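Local coordinates for protein sphingomyelinase C (Streptomyces griseocarneus, PDB 7CNE) that is a bacterial sphingomyelinase C of the endonuclease/exonuclease/phosphatase family, with the two-sheet sandwich fold of the DNase I-like clan, at residues A[13-18]-A[290-295]; A[29-34]-A[56-61]; A[72-77]-A[103-108]; A[132-137]-A[145-150]. All coordinates share one frame; numbering follows the deposited sequence.

Interaction 1: residues A[13-18]-A[290-295]; sequences LTYNTF and HYPVIA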
loop_
_atom_site.group_PDB
_atom_site.type_symbol
_atom_site.label_atom_id
_atom_site.label_comp_id
_atom_site.label_asym_id
_atom_site.label_seq_id
_atom_site.Cartn_x
_atom_site.Cartn_y
_atom_site.Cartn_z
ATOM N N LEU A 13 2.140 8.030 4.714
ATOM C CA LEU A 13 3.090 7.298 3.879
ATOM C C LEU A 13 2.434 6.044 3.316
ATOM O O LEU A 13 1.778 5.298 4.047
ATOM C CB LEU A 13 4.336 6.908 4.683
ATOM C CG LEU A 13 5.258 5.827 4.112
ATOM C CD1 LEU A 13 6.046 6.346 2.893
ATOM C CD2 LEU A 13 6.216 5.314 5.190
ATOM N N THR A 14 2.616 5.803 2.021
ATOM C CA THR A 14 2.309 4.499 1.457
ATOM C C THR A 14 3.593 3.943 0.861
ATOM O O THR A 14 4.332 4.670 0.190
ATOM C CB THR A 14 1.160 4.554 0.420
ATOM O OG1 THR A 14 0.917 3.244 -0.091
ATOM C CG2 THR A 14 1.441 5.508 -0.745
ATOM N N TYR A 15 3.872 2.665 1.132
ATOM C CA TYR A 15 5.146 2.063 0.738
ATOM C C TYR A 15 4.980 0.575 0.482
ATOM O O TYR A 15 4.575 -0.178 1.376
ATOM C CB TYR A 15 6.208 2.286 1.814
ATOM C CG TYR A 15 7.600 1.857 1.400
ATOM C CD1 TYR A 15 8.147 2.259 0.181
ATOM C CD2 TYR A 15 8.373 1.048 2.233
ATOM C CE1 TYR A 15 9.447 1.882 -0.187
ATOM C CE2 TYR A 15 9.651 0.666 1.880
ATOM C CZ TYR A 15 10.189 1.077 0.674
ATOM O OH TYR A 15 11.475 0.680 0.352
ATOM N N ASN A 16 5.322 0.146 -0.728
ATOM C CA ASN A 16 5.344 -1.271 -1.074
ATOM C C ASN A 16 6.709 -1.823 -0.670
ATOM O O ASN A 16 7.725 -1.457 -1.263
ATOM C CB ASN A 16 5.079 -1.456 -2.566
ATOM C CG ASN A 16 5.022 -2.924 -2.984
ATOM O OD1 ASN A 16 5.805 -3.749 -2.509
ATOM N ND2 ASN A 16 4.100 -3.251 -3.897
ATOM N N THR A 17 6.724 -2.724 0.318
ATOM C CA THR A 17 7.956 -3.172 0.964
ATOM C C THR A 17 8.657 -4.327 0.260
ATOM O O THR A 17 9.801 -4.622 0.612
ATOM C CB THR A 17 7.686 -3.613 2.403
ATOM O OG1 THR A 17 6.840 -4.773 2.387
ATOM C CG2 THR A 17 7.031 -2.490 3.209
ATOM N N PHE A 18 8.001 -5.014 -0.675
ATOM C CA PHE A 18 8.597 -6.159 -1.369
ATOM C C PHE A 18 9.205 -7.164 -0.381
ATOM O O PHE A 18 10.364 -7.579 -0.496
ATOM C CB PHE A 18 9.639 -5.688 -2.390
ATOM C CG PHE A 18 10.159 -6.782 -3.280
ATOM C CD1 PHE A 18 9.281 -7.595 -3.982
ATOM C CD2 PHE A 18 11.524 -6.999 -3.414
ATOM C CE1 PHE A 18 9.754 -8.604 -4.808
ATOM C CE2 PHE A 18 12.006 -8.006 -4.246
ATOM C CZ PHE A 18 11.120 -8.811 -4.936
ATOM N N HIS A 290 9.696 -0.160 -5.236
ATOM C CA HIS A 290 8.925 1.072 -5.289
ATOM C C HIS A 290 9.657 2.186 -4.541
ATOM O O HIS A 290 10.517 1.940 -3.691
ATOM C CB HIS A 290 7.534 0.873 -4.676
ATOM C CG HIS A 290 6.611 0.033 -5.512
ATOM N ND1 HIS A 290 5.475 0.541 -6.104
ATOM C CD2 HIS A 290 6.647 -1.281 -5.840
ATOM C CE1 HIS A 290 4.854 -0.421 -6.765
ATOM N NE2 HIS A 290 5.549 -1.536 -6.625
ATOM N N TYR A 291 9.306 3.388 -4.861
ATOM C CA TYR A 291 9.656 4.488 -3.988
ATOM C C TYR A 291 8.498 4.801 -3.048
ATOM O O TYR A 291 7.330 4.676 -3.428
ATOM C CB TYR A 291 10.001 5.741 -4.801
ATOM C CG TYR A 291 11.251 5.579 -5.641
ATOM C CD1 TYR A 291 12.430 5.074 -5.086
ATOM C CD2 TYR A 291 11.253 5.930 -6.989
ATOM C CE1 TYR A 291 13.587 4.931 -5.867
ATOM C CE2 TYR A 291 12.393 5.786 -7.771
ATOM C CZ TYR A 291 13.551 5.288 -7.207
ATOM O OH TYR A 291 14.675 5.154 -7.995
ATOM N N PRO A 292 8.800 5.206 -1.816
ATOM C CA PRO A 292 7.742 5.663 -0.913
ATOM C C PRO A 292 7.053 6.909 -1.457
ATOM O O PRO A 292 7.658 7.748 -2.130
ATOM C CB PRO A 292 8.496 5.969 0.388
ATOM C CG PRO A 292 9.892 6.334 -0.080
ATOM C CD PRO A 292 10.141 5.364 -1.223
ATOM N N VAL A 293 5.761 7.012 -1.166
ATOM C CA VAL A 293 4.972 8.193 -1.484
ATOM C C VAL A 293 4.491 8.783 -0.168
ATOM O O VAL A 293 3.854 8.090 0.635
ATOM C CB VAL A 293 3.791 7.859 -2.409
ATOM C CG1 VAL A 293 2.829 9.046 -2.501
ATOM C CG2 VAL A 293 4.310 7.459 -3.779
ATOM N N ILE A 294 4.811 10.047 0.063
ATOM C CA ILE A 294 4.415 10.745 1.273
ATOM C C ILE A 294 3.384 11.786 0.878
ATOM O O ILE A 294 3.626 12.613 -0.012
ATOM C CB ILE A 294 5.615 11.377 1.988
ATOM C CG1 ILE A 294 6.525 10.269 2.533
ATOM C CG2 ILE A 294 5.127 12.302 3.116
ATOM C CD1 ILE A 294 7.905 10.738 2.911
ATOM N N ALA A 295 2.229 11.728 1.526
ATOM C CA ALA A 295 1.108 12.601 1.232
ATOM C C ALA A 295 0.862 13.548 2.392
ATOM O O ALA A 295 0.889 13.133 3.553
ATOM C CB ALA A 295 -0.158 11.792 0.978
HETATM O O HOH W 1 12.549 1.569 -1.886
HETATM O O HOH W 2 5.537 2.476 -2.547
HETATM O O HOH W 3 8.437 -2.927 -4.017
#

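Interaction 2: residues A[29-34]-A[56-61]; sequences GQEHRA and DNAAAD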
loop_
_atom_site.group_PDB
_atom_site.type_symbol
_atom_site.label_atom_id
_atom_site.label_comp_id
_atom_site.label_asym_id
_atom_site.label_seq_id
_atom_site.Cartn_x
_atom_site.Cartn_y
_atom_site.Cartn_z
ATOM N N GLY A 29 16.876 -10.688 0.791
ATOM C CA GLY A 29 17.278 -9.726 1.806
ATOM C C GLY A 29 16.149 -9.210 2.674
ATOM O O GLY A 29 16.226 -8.078 3.169
ATOM N N GLN A 30 15.111 -10.027 2.909
ATOM C CA GLN A 30 13.887 -9.506 3.519
ATOM C C GLN A 30 14.115 -9.043 4.956
ATOM O O GLN A 30 13.609 -7.992 5.352
ATOM C CB GLN A 30 12.766 -10.552 3.485
ATOM C CG GLN A 30 12.201 -10.856 2.088
ATOM C CD GLN A 30 12.875 -12.049 1.427
ATOM O OE1 GLN A 30 14.098 -12.165 1.440
ATOM N NE2 GLN A 30 12.070 -12.948 0.847
ATOM N N GLU A 31 14.834 -9.827 5.765
ATOM C CA GLU A 31 15.047 -9.421 7.152
ATOM C C GLU A 31 15.913 -8.172 7.223
ATOM O O GLU A 31 15.630 -7.259 8.006
ATOM C CB GLU A 31 15.670 -10.564 7.956
ATOM C CG GLU A 31 14.697 -11.697 8.272
ATOM C CD GLU A 31 13.734 -11.382 9.426
ATOM O OE1 GLU A 31 13.938 -10.383 10.146
ATOM O OE2 GLU A 31 12.767 -12.146 9.618
ATOM N N HIS A 32 16.959 -8.104 6.398
ATOM C CA HIS A 32 17.790 -6.905 6.366
ATOM C C HIS A 32 16.971 -5.680 5.971
ATOM O O HIS A 32 17.031 -4.635 6.629
ATOM C CB HIS A 32 18.954 -7.095 5.398
ATOM C CG HIS A 32 19.688 -5.824 5.088
ATOM N ND1 HIS A 32 20.551 -5.225 5.987
ATOM C CD2 HIS A 32 19.675 -5.027 3.994
ATOM C CE1 HIS A 32 21.044 -4.122 5.451
ATOM N NE2 HIS A 32 20.534 -3.982 4.240
ATOM N N ARG A 33 16.191 -5.795 4.895
ATOM C CA ARG A 33 15.467 -4.637 4.383
ATOM C C ARG A 33 14.354 -4.210 5.331
ATOM O O ARG A 33 14.115 -3.010 5.503
ATOM C CB ARG A 33 14.910 -4.942 2.987
ATOM C CG ARG A 33 15.984 -4.961 1.923
ATOM C CD ARG A 33 15.411 -5.127 0.525
ATOM N NE ARG A 33 14.825 -6.450 0.335
ATOM C CZ ARG A 33 13.521 -6.679 0.199
ATOM N NH1 ARG A 33 12.654 -5.673 0.226
ATOM N NH2 ARG A 33 13.081 -7.921 0.024
ATOM N N ALA A 34 13.665 -5.172 5.955
ATOM C CA ALA A 34 12.604 -4.825 6.901
ATOM C C ALA A 34 13.141 -3.988 8.052
ATOM O O ALA A 34 12.484 -3.039 8.505
ATOM C CB ALA A 34 11.940 -6.088 7.447
ATOM N N ASP A 56 6.120 -11.862 4.215
ATOM C CA ASP A 56 6.871 -12.722 5.116
ATOM C C ASP A 56 6.449 -12.438 6.551
ATOM O O ASP A 56 6.615 -11.314 7.042
ATOM C CB ASP A 56 8.368 -12.511 4.941
ATOM C CG ASP A 56 9.167 -13.451 5.805
ATOM O OD1 ASP A 56 9.199 -14.655 5.476
ATOM O OD2 ASP A 56 9.726 -12.996 6.821
ATOM N N ASN A 57 5.893 -13.452 7.219
ATOM C CA ASN A 57 5.297 -13.237 8.533
ATOM C C ASN A 57 6.316 -12.702 9.532
ATOM O O ASN A 57 6.012 -11.788 10.306
ATOM C CB ASN A 57 4.679 -14.538 9.048
ATOM C CG ASN A 57 3.349 -14.855 8.390
ATOM O OD1 ASN A 57 3.089 -14.449 7.257
ATOM N ND2 ASN A 57 2.507 -15.597 9.090
ATOM N N ALA A 58 7.532 -13.252 9.529
ATOM C CA ALA A 58 8.521 -12.855 10.526
ATOM C C ALA A 58 9.056 -11.455 10.244
ATOM O O ALA A 58 9.125 -10.617 11.150
ATOM C CB ALA A 58 9.659 -13.880 10.583
ATOM N N ALA A 59 9.431 -11.171 8.994
ATOM C CA ALA A 59 9.959 -9.838 8.702
ATOM C C ALA A 59 8.884 -8.769 8.885
ATOM O O ALA A 59 9.162 -7.671 9.397
ATOM C CB ALA A 59 10.532 -9.790 7.287
ATOM N N ALA A 60 7.650 -9.066 8.476
ATOM C CA ALA A 60 6.554 -8.135 8.724
ATOM C C ALA A 60 6.323 -7.932 10.219
ATOM O O ALA A 60 6.127 -6.801 10.671
ATOM C CB ALA A 60 5.282 -8.630 8.039
ATOM N N ASP A 61 6.332 -9.014 11.004
ATOM C CA ASP A 61 6.192 -8.876 12.454
ATOM C C ASP A 61 7.311 -8.015 13.043
ATOM O O ASP A 61 7.068 -7.193 13.933
ATOM C CB ASP A 61 6.204 -10.248 13.131
ATOM C CG ASP A 61 4.918 -11.026 12.933
ATOM O OD1 ASP A 61 3.952 -10.508 12.317
ATOM O OD2 ASP A 61 4.887 -12.179 13.411
HETATM O O HOH W 4 12.127 -13.795 7.956
#

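Interaction 3: residues A[72-77]-A[103-108]; sequences PYQTPV and TVLSKW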
loop_
_atom_site.group_PDB
_atom_site.type_symbol
_atom_site.label_atom_id
_atom_site.label_comp_id
_atom_site.label_asym_id
_atom_site.label_seq_id
_atom_site.Cartn_x
_atom_site.Cartn_y
_atom_site.Cartn_z
ATOM N N PRO A 72 2.038 3.266 17.381
ATOM C CA PRO A 72 1.631 2.211 18.325
ATOM C C PRO A 72 0.363 1.476 17.938
ATOM O O PRO A 72 0.122 0.386 18.459
ATOM C CB PRO A 72 1.425 2.976 19.646
ATOM C CG PRO A 72 2.060 4.326 19.442
ATOM C CD PRO A 72 1.895 4.607 17.973
ATOM N N TYR A 73 -0.481 2.042 17.093
ATOM C CA TYR A 73 -1.788 1.466 16.813
ATOM C C TYR A 73 -1.755 0.855 15.420
ATOM O O TYR A 73 -1.528 1.562 14.428
ATOM C CB TYR A 73 -2.870 2.534 16.955
ATOM C CG TYR A 73 -2.784 3.258 18.296
ATOM C CD1 TYR A 73 -3.340 2.694 19.437
ATOM C CD2 TYR A 73 -2.140 4.499 18.415
ATOM C CE1 TYR A 73 -3.266 3.332 20.667
ATOM C CE2 TYR A 73 -2.059 5.154 19.651
ATOM C CZ TYR A 73 -2.630 4.558 20.770
ATOM O OH TYR A 73 -2.567 5.170 22.002
ATOM N N GLN A 74 -1.934 -0.461 15.347
ATOM C CA GLN A 74 -1.658 -1.164 14.102
ATOM C C GLN A 74 -2.733 -2.201 13.809
ATOM O O GLN A 74 -3.345 -2.767 14.720
ATOM C CB GLN A 74 -0.275 -1.834 14.148
ATOM C CG GLN A 74 0.856 -0.950 14.681
ATOM C CD GLN A 74 2.201 -1.651 14.619
ATOM O OE1 GLN A 74 2.260 -2.844 14.341
ATOM N NE2 GLN A 74 3.288 -0.909 14.842
ATOM N N THR A 75 -2.949 -2.460 12.504
ATOM C CA THR A 75 -3.776 -3.582 12.093
ATOM C C THR A 75 -2.918 -4.822 11.914
ATOM O O THR A 75 -1.703 -4.724 11.727
ATOM C CB THR A 75 -4.481 -3.272 10.777
ATOM O OG1 THR A 75 -3.533 -3.360 9.698
ATOM C CG2 THR A 75 -5.101 -1.889 10.816
ATOM N N PRO A 76 -3.523 -6.008 11.924
ATOM C CA PRO A 76 -2.832 -7.182 11.378
ATOM C C PRO A 76 -2.526 -6.982 9.897
ATOM O O PRO A 76 -2.949 -6.014 9.254
ATOM C CB PRO A 76 -3.828 -8.332 11.594
ATOM C CG PRO A 76 -4.815 -7.822 12.620
ATOM C CD PRO A 76 -4.886 -6.333 12.382
ATOM N N VAL A 77 -1.757 -7.917 9.345
ATOM C CA VAL A 77 -1.613 -7.982 7.899
ATOM C C VAL A 77 -2.901 -8.539 7.311
ATOM O O VAL A 77 -3.390 -9.586 7.749
ATOM C CB VAL A 77 -0.400 -8.841 7.508
ATOM C CG1 VAL A 77 -0.288 -8.932 5.985
ATOM C CG2 VAL A 77 0.879 -8.263 8.108
ATOM N N THR A 103 -0.754 -3.795 5.759
ATOM C CA THR A 103 -0.994 -3.430 7.149
ATOM C C THR A 103 -0.959 -1.907 7.290
ATOM O O THR A 103 -0.282 -1.211 6.527
ATOM C CB THR A 103 0.039 -4.102 8.090
ATOM O OG1 THR A 103 -0.227 -3.731 9.448
ATOM C CG2 THR A 103 1.446 -3.678 7.723
ATOM N N VAL A 104 -1.718 -1.393 8.255
ATOM C CA VAL A 104 -1.818 0.041 8.515
ATOM C C VAL A 104 -1.306 0.307 9.921
ATOM O O VAL A 104 -1.765 -0.328 10.878
ATOM C CB VAL A 104 -3.264 0.565 8.380
ATOM C CG1 VAL A 104 -3.319 2.060 8.706
ATOM C CG2 VAL A 104 -3.823 0.282 6.984
ATOM N N LEU A 105 -0.379 1.265 10.038
ATOM C CA LEU A 105 0.229 1.675 11.299
ATOM C C LEU A 105 -0.103 3.140 11.552
ATOM O O LEU A 105 -0.118 3.956 10.619
ATOM C CB LEU A 105 1.764 1.493 11.276
ATOM C CG LEU A 105 2.324 0.328 10.444
ATOM C CD1 LEU A 105 3.874 0.341 10.373
ATOM C CD2 LEU A 105 1.828 -1.009 10.972
ATOM N N SER A 106 -0.340 3.485 12.810
ATOM C CA SER A 106 -0.868 4.803 13.114
ATOM C C SER A 106 -0.289 5.329 14.416
ATOM O O SER A 106 -0.222 4.602 15.410
ATOM C CB SER A 106 -2.399 4.754 13.202
ATOM O OG SER A 106 -2.920 6.015 13.552
ATOM N N LYS A 107 0.117 6.598 14.389
ATOM C CA LYS A 107 0.450 7.341 15.598
ATOM C C LYS A 107 -0.780 7.572 16.473
ATOM O O LYS A 107 -0.660 7.687 17.700
ATOM C CB LYS A 107 1.104 8.667 15.178
ATOM C CG LYS A 107 1.228 9.709 16.256
ATOM C CD LYS A 107 1.902 10.959 15.718
ATOM C CE LYS A 107 2.064 11.980 16.825
ATOM N NZ LYS A 107 2.717 13.200 16.302
ATOM N N TRP A 108 -1.967 7.615 15.871
ATOM C CA TRP A 108 -3.247 7.979 16.461
ATOM C C TRP A 108 -4.088 6.744 16.766
ATOM O O TRP A 108 -4.059 5.775 16.003
ATOM C CB TRP A 108 -4.006 8.911 15.513
ATOM C CG TRP A 108 -3.154 10.106 15.181
ATOM C CD1 TRP A 108 -2.331 10.267 14.099
ATOM C CD2 TRP A 108 -3.009 11.285 15.972
ATOM N NE1 TRP A 108 -1.681 11.485 14.172
ATOM C CE2 TRP A 108 -2.088 12.128 15.310
ATOM C CE3 TRP A 108 -3.571 11.719 17.179
ATOM C CZ2 TRP A 108 -1.724 13.381 15.813
ATOM C CZ3 TRP A 108 -3.205 12.967 17.675
ATOM C CH2 TRP A 108 -2.293 13.778 16.993
#

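Interaction 4: residues A[132-137]-A[145-150]; sequences FAYVVL and HVVGTH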
loop_
_atom_site.group_PDB
_atom_site.type_symbol
_atom_site.label_atom_id
_atom_site.label_comp_id
_atom_site.label_asym_id
_atom_site.label_seq_id
_atom_site.Cartn_x
_atom_site.Cartn_y
_atom_site.Cartn_z
ATOM N N PHE A 132 -8.393 -5.059 1.336
ATOM C CA PHE A 132 -8.097 -3.766 1.927
ATOM C C PHE A 132 -8.401 -3.776 3.418
ATOM O O PHE A 132 -9.204 -4.576 3.912
ATOM C CB PHE A 132 -8.844 -2.606 1.220
ATOM C CG PHE A 132 -10.352 -2.731 1.185
ATOM C CD1 PHE A 132 -10.988 -3.387 0.136
ATOM C CD2 PHE A 132 -11.136 -2.129 2.156
ATOM C CE1 PHE A 132 -12.370 -3.470 0.085
ATOM C CE2 PHE A 132 -12.533 -2.209 2.098
ATOM C CZ PHE A 132 -13.139 -2.881 1.057
ATOM N N ALA A 133 -7.698 -2.905 4.133
ATOM C CA ALA A 133 -7.955 -2.644 5.538
ATOM C C ALA A 133 -8.688 -1.319 5.656
ATOM O O ALA A 133 -8.366 -0.362 4.951
ATOM C CB ALA A 133 -6.651 -2.586 6.338
ATOM N N TYR A 134 -9.667 -1.266 6.555
ATOM C CA TYR A 134 -10.409 -0.045 6.850
ATOM C C TYR A 134 -10.160 0.316 8.302
ATOM O O TYR A 134 -10.464 -0.481 9.191
ATOM C CB TYR A 134 -11.905 -0.240 6.615
ATOM C CG TYR A 134 -12.778 0.898 7.092
ATOM C CD1 TYR A 134 -12.759 2.129 6.443
ATOM C CD2 TYR A 134 -13.658 0.729 8.160
ATOM C CE1 TYR A 134 -13.569 3.165 6.847
ATOM C CE2 TYR A 134 -14.470 1.778 8.587
ATOM C CZ TYR A 134 -14.418 2.988 7.922
ATOM O OH TYR A 134 -15.228 4.030 8.312
ATOM N N VAL A 135 -9.620 1.509 8.550
ATOM C CA VAL A 135 -9.377 1.955 9.915
ATOM C C VAL A 135 -10.044 3.302 10.135
ATOM O O VAL A 135 -10.062 4.158 9.244
ATOM C CB VAL A 135 -7.873 2.031 10.266
ATOM C CG1 VAL A 135 -7.235 0.695 10.044
ATOM C CG2 VAL A 135 -7.161 3.115 9.474
ATOM N N VAL A 136 -10.621 3.465 11.322
ATOM C CA VAL A 136 -11.127 4.741 11.806
ATOM C C VAL A 136 -10.175 5.193 12.896
ATOM O O VAL A 136 -9.996 4.487 13.894
ATOM C CB VAL A 136 -12.559 4.632 12.352
ATOM C CG1 VAL A 136 -13.020 6.000 12.871
ATOM C CG2 VAL A 136 -13.505 4.113 11.283
ATOM N N LEU A 137 -9.547 6.347 12.697
ATOM C CA LEU A 137 -8.625 6.909 13.672
ATOM C C LEU A 137 -9.275 8.057 14.428
ATOM O O LEU A 137 -10.079 8.809 13.874
ATOM C CB LEU A 137 -7.355 7.413 12.990
ATOM C CG LEU A 137 -6.737 6.435 11.982
ATOM C CD1 LEU A 137 -5.610 7.117 11.238
ATOM C CD2 LEU A 137 -6.249 5.152 12.674
ATOM N N HIS A 145 -10.807 8.463 8.418
ATOM C CA HIS A 145 -10.992 7.127 7.871
ATOM C C HIS A 145 -9.917 6.861 6.831
ATOM O O HIS A 145 -9.667 7.704 5.959
ATOM C CB HIS A 145 -12.389 6.972 7.252
ATOM C CG HIS A 145 -13.498 7.366 8.174
ATOM N ND1 HIS A 145 -14.373 6.450 8.719
ATOM C CD2 HIS A 145 -13.855 8.574 8.673
ATOM C CE1 HIS A 145 -15.227 7.076 9.508
ATOM N NE2 HIS A 145 -14.932 8.366 9.500
ATOM N N VAL A 146 -9.282 5.693 6.917
ATOM C CA VAL A 146 -8.233 5.310 5.981
ATOM C C VAL A 146 -8.548 3.924 5.452
ATOM O O VAL A 146 -8.832 3.014 6.235
ATOM C CB VAL A 146 -6.837 5.330 6.634
ATOM C CG1 VAL A 146 -5.774 4.898 5.625
ATOM C CG2 VAL A 146 -6.519 6.710 7.166
ATOM N N VAL A 147 -8.501 3.766 4.130
ATOM C CA VAL A 147 -8.476 2.454 3.487
ATOM C C VAL A 147 -7.067 2.247 2.951
ATOM O O VAL A 147 -6.562 3.072 2.183
ATOM C CB VAL A 147 -9.509 2.335 2.356
ATOM C CG1 VAL A 147 -9.388 0.957 1.652
ATOM C CG2 VAL A 147 -10.930 2.569 2.884
ATOM N N GLY A 148 -6.430 1.158 3.355
ATOM C CA GLY A 148 -5.105 0.801 2.865
ATOM C C GLY A 148 -5.238 -0.441 2.006
ATOM O O GLY A 148 -5.953 -1.374 2.371
ATOM N N THR A 149 -4.560 -0.457 0.862
ATOM C CA THR A 149 -4.760 -1.587 -0.036
ATOM C C THR A 149 -3.571 -1.753 -0.970
ATOM O O THR A 149 -2.627 -0.952 -0.992
ATOM C CB THR A 149 -6.063 -1.436 -0.842
ATOM O OG1 THR A 149 -6.407 -2.694 -1.441
ATOM C CG2 THR A 149 -5.909 -0.389 -1.944
ATOM N N HIS A 150 -3.633 -2.850 -1.715
ATOM C CA HIS A 150 -2.718 -3.178 -2.799
ATOM C C HIS A 150 -3.608 -3.774 -3.884
ATOM O O HIS A 150 -4.096 -4.893 -3.727
ATOM C CB HIS A 150 -1.654 -4.173 -2.326
ATOM C CG HIS A 150 -0.615 -4.493 -3.353
ATOM N ND1 HIS A 150 0.310 -5.503 -3.181
ATOM C CD2 HIS A 150 -0.340 -3.930 -4.556
ATOM C CE1 HIS A 150 1.099 -5.559 -4.240
ATOM N NE2 HIS A 150 0.731 -4.611 -5.086
#

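Interaction 1: residues A[13-18]-A[290-295]
Asn16 and His290 lie flat on each other: the amide and imidazole planes are only 9° apart. The Asn16 CB sits over one ring face, 3.8 Å from the centroid of the His290 imidazole, in a CH-pi contact, while ND2 lies 3.5 Å from His290 NE2. This overlap follows from the Asn16 first torsion, which sets CG anti to the backbone N (chi1 -177°). Its OD1 turns back to accept the Phe18 N-H, closing an Asx turn.

Farther along, Tyr15 lies alongside Pro292, both pointing the same way, with CE1 3.7 Å from Pro292 CD. A water in the plane of the phenol ring, 2.6 Å from Tyr15 OH, lies within hydrogen-bonding distance of His290 O as well. On the same face Leu13 reaches across, its CD1 3.5 Å from Pro292 CB. Thr14 and Val293 stand side by side on the other face, toward Val249 and Asp247 of the second sheet, and are joined by two backbone bonds, Thr14 N to Val293 O at 2.9 Å and Val293 N to Thr14 O at 3.1 Å. Beyond this antiparallel pair, which joins strand 12-19 to the C-terminal strand 293-297 inside one sheet of the sandwich, a second water bridges Asn16 N and Tyr291 O.

The contact thus runs from a backbone-bonded strand pair, where Thr14 OG1 turns to Gln52, into a buried polar cluster. Bonds to Asp194 and Glu53 hold the Asn16 amide, while the stack and the ND1 bond to Asp247 probably fix the turn of the imidazole, leaving NE2 for a succinic acid.

Interaction 2: residues A[29-34]-A[56-61]
Glu31 bends over the first turn of the helix that starts after Asp56, bringing OE2 within 3.7 Å of Ala58 CB and 3.5 Å of Ala59 N. The kink at chi2 (-78°) folds its carboxylate back against that turn. One turn farther on, Ala34 meets the same alanine: Ala34 CB lies 4.0 Å from Ala59 CB and slightly closer to the Ala59 carbonyl oxygen. Ala59 is thereby wedged between Gln30, Glu31 and Ala34, and with methyl groups at the interface the short helix segments come to 9.1 Å between axes, only 14° from parallel.

Both helices belong to the alternating strand and helix pattern at the start of the chain. Helix 30-39 forms the crossover of a beta-alpha-beta unit whose parallel strands, 12-19 and 48-54, are neighbours in one sheet, and helix 57-66 follows directly after the second of them.

Asp56 is the N-cap of the later helix. Its OD2 accepts from Ala59 N at 2.9 Å, on the anti side of the carboxylate, while OD1 is engaged by Thr22. The same OD2 stands 4.2 Å from Glu31 OE2, so two like charges approach each other; a water between them donates to Asp56 OD2 at 2.8 Å, although its separation from Glu31 is doubtfully short. This water and the Ala59 N-H at the helix start probably ease the repulsion. Farther out, Gln30 is positioned by its NE2, which donates to the carbonyls of Met20 and Tyr25, and Ala34 rests on Leu19 of strand 12-19.

Interaction 3: residues A[72-77]-A[103-108]
Tyr73 turns the edge of its ring to the chain opposite, where Lys107 O lies 3.5 Å from Tyr73 CE2; Pro72 CB lies over one face, toward the rim. Trp108 O comes up obliquely, 3.3 Å from Tyr73 CD2. The Trp108 indole in turn has Lys107 CG over one face, and its NE1 donates to Asp47.

The two chains form the antiparallel outer rim of one sheet of the sandwich, with the short strand 73-74 at the border and 103-106 leading inward to strand 48-54. Tyr73 and Ser106 are a hydrogen-bonded pair: Tyr73 N donates to Ser106 O at 3.1 Å, while the return bond is weak. On the other face Leu105 CD2 lies across the extended Gln74 chain, 3.7 Å from its CD; the amide oxygen of Gln74 accepts from Lys64.

At Thr75 the backbone still donates, N to Val104 O at 2.9 Å, but Val104 N turns to the side chain: Thr75 OG1, placed between the backbone N and the carbonyl carbon (chi1 75°), accepts from it at 3.0 Å and donates to Pro76 O. Thr103 OG1 donates to Thr75 O at 2.9 Å, approaching from 45° above the carbonyl plane.

Interaction 4: residues A[132-137]-A[145-150]
Phe132 and Val147 cross at a slant, with Val147 CG1 pressed 3.6 Å from Phe132 CD2. The phenyl swings outward because CG sits between the backbone N and the carbonyl carbon (chi1 57°), and its CB comes up against Thr149. The other methyl of Val147, CG2, meets the edge of the Tyr134 ring at 4.0 Å, so this one valine fills the hollow between two aromatic residues.

Tyr134 then runs alongside His145, and Tyr134 OH and His145 ND1 share a hydrogen bond of 2.6 Å. Their rings meet rim to rim, and Val136 CG1 lies over one face of the imidazole, whose NE2 is taken by Glu187.

On the reverse face Val135 CG2 fits against Val146 CB at 3.6 Å, and Leu137 CD1 touches Val146 CG2. Ala133 pairs with Gly148, which has no side chain to add on this face. Regular antiparallel bonds, such as Val135 N to Val146 O at 2.9 Å, join the strands of the hairpin.

The Phe132 and Tyr134 face packs against helix 162-180, with Phe177 edge-to-face against both rings. Val135 and Leu137 look toward the other sheet, touching Thr75 and Val48, and strand 110-117 flanks the hairpin beside 131-139.

Overall arrangement
Interactions 1 and 3 lie in the same sheet, about 15 Å apart between centres; interaction 4 lies in the other sheet of the sandwich. Interactions 3 and 4 meet in the interior, where Thr75 CG2 is 3.4 Å from Val135 CG1 and Ser106 OG is 3.5 Å from Leu137 CD2. The two sheets also meet where a succinic acid, probably from the crystallisation liquor, is bound: Asn16 ND2 of interaction 1 is 3.8 Å from His150 CE1 of interaction 4, and His290 and His150 both hydrogen-bond this molecule. Interaction 2 packs at the periphery, tied to interaction 1 by Arg33 NH2, 2.8 Å from Phe18 O, but about 22 Å from interaction 4 between centres.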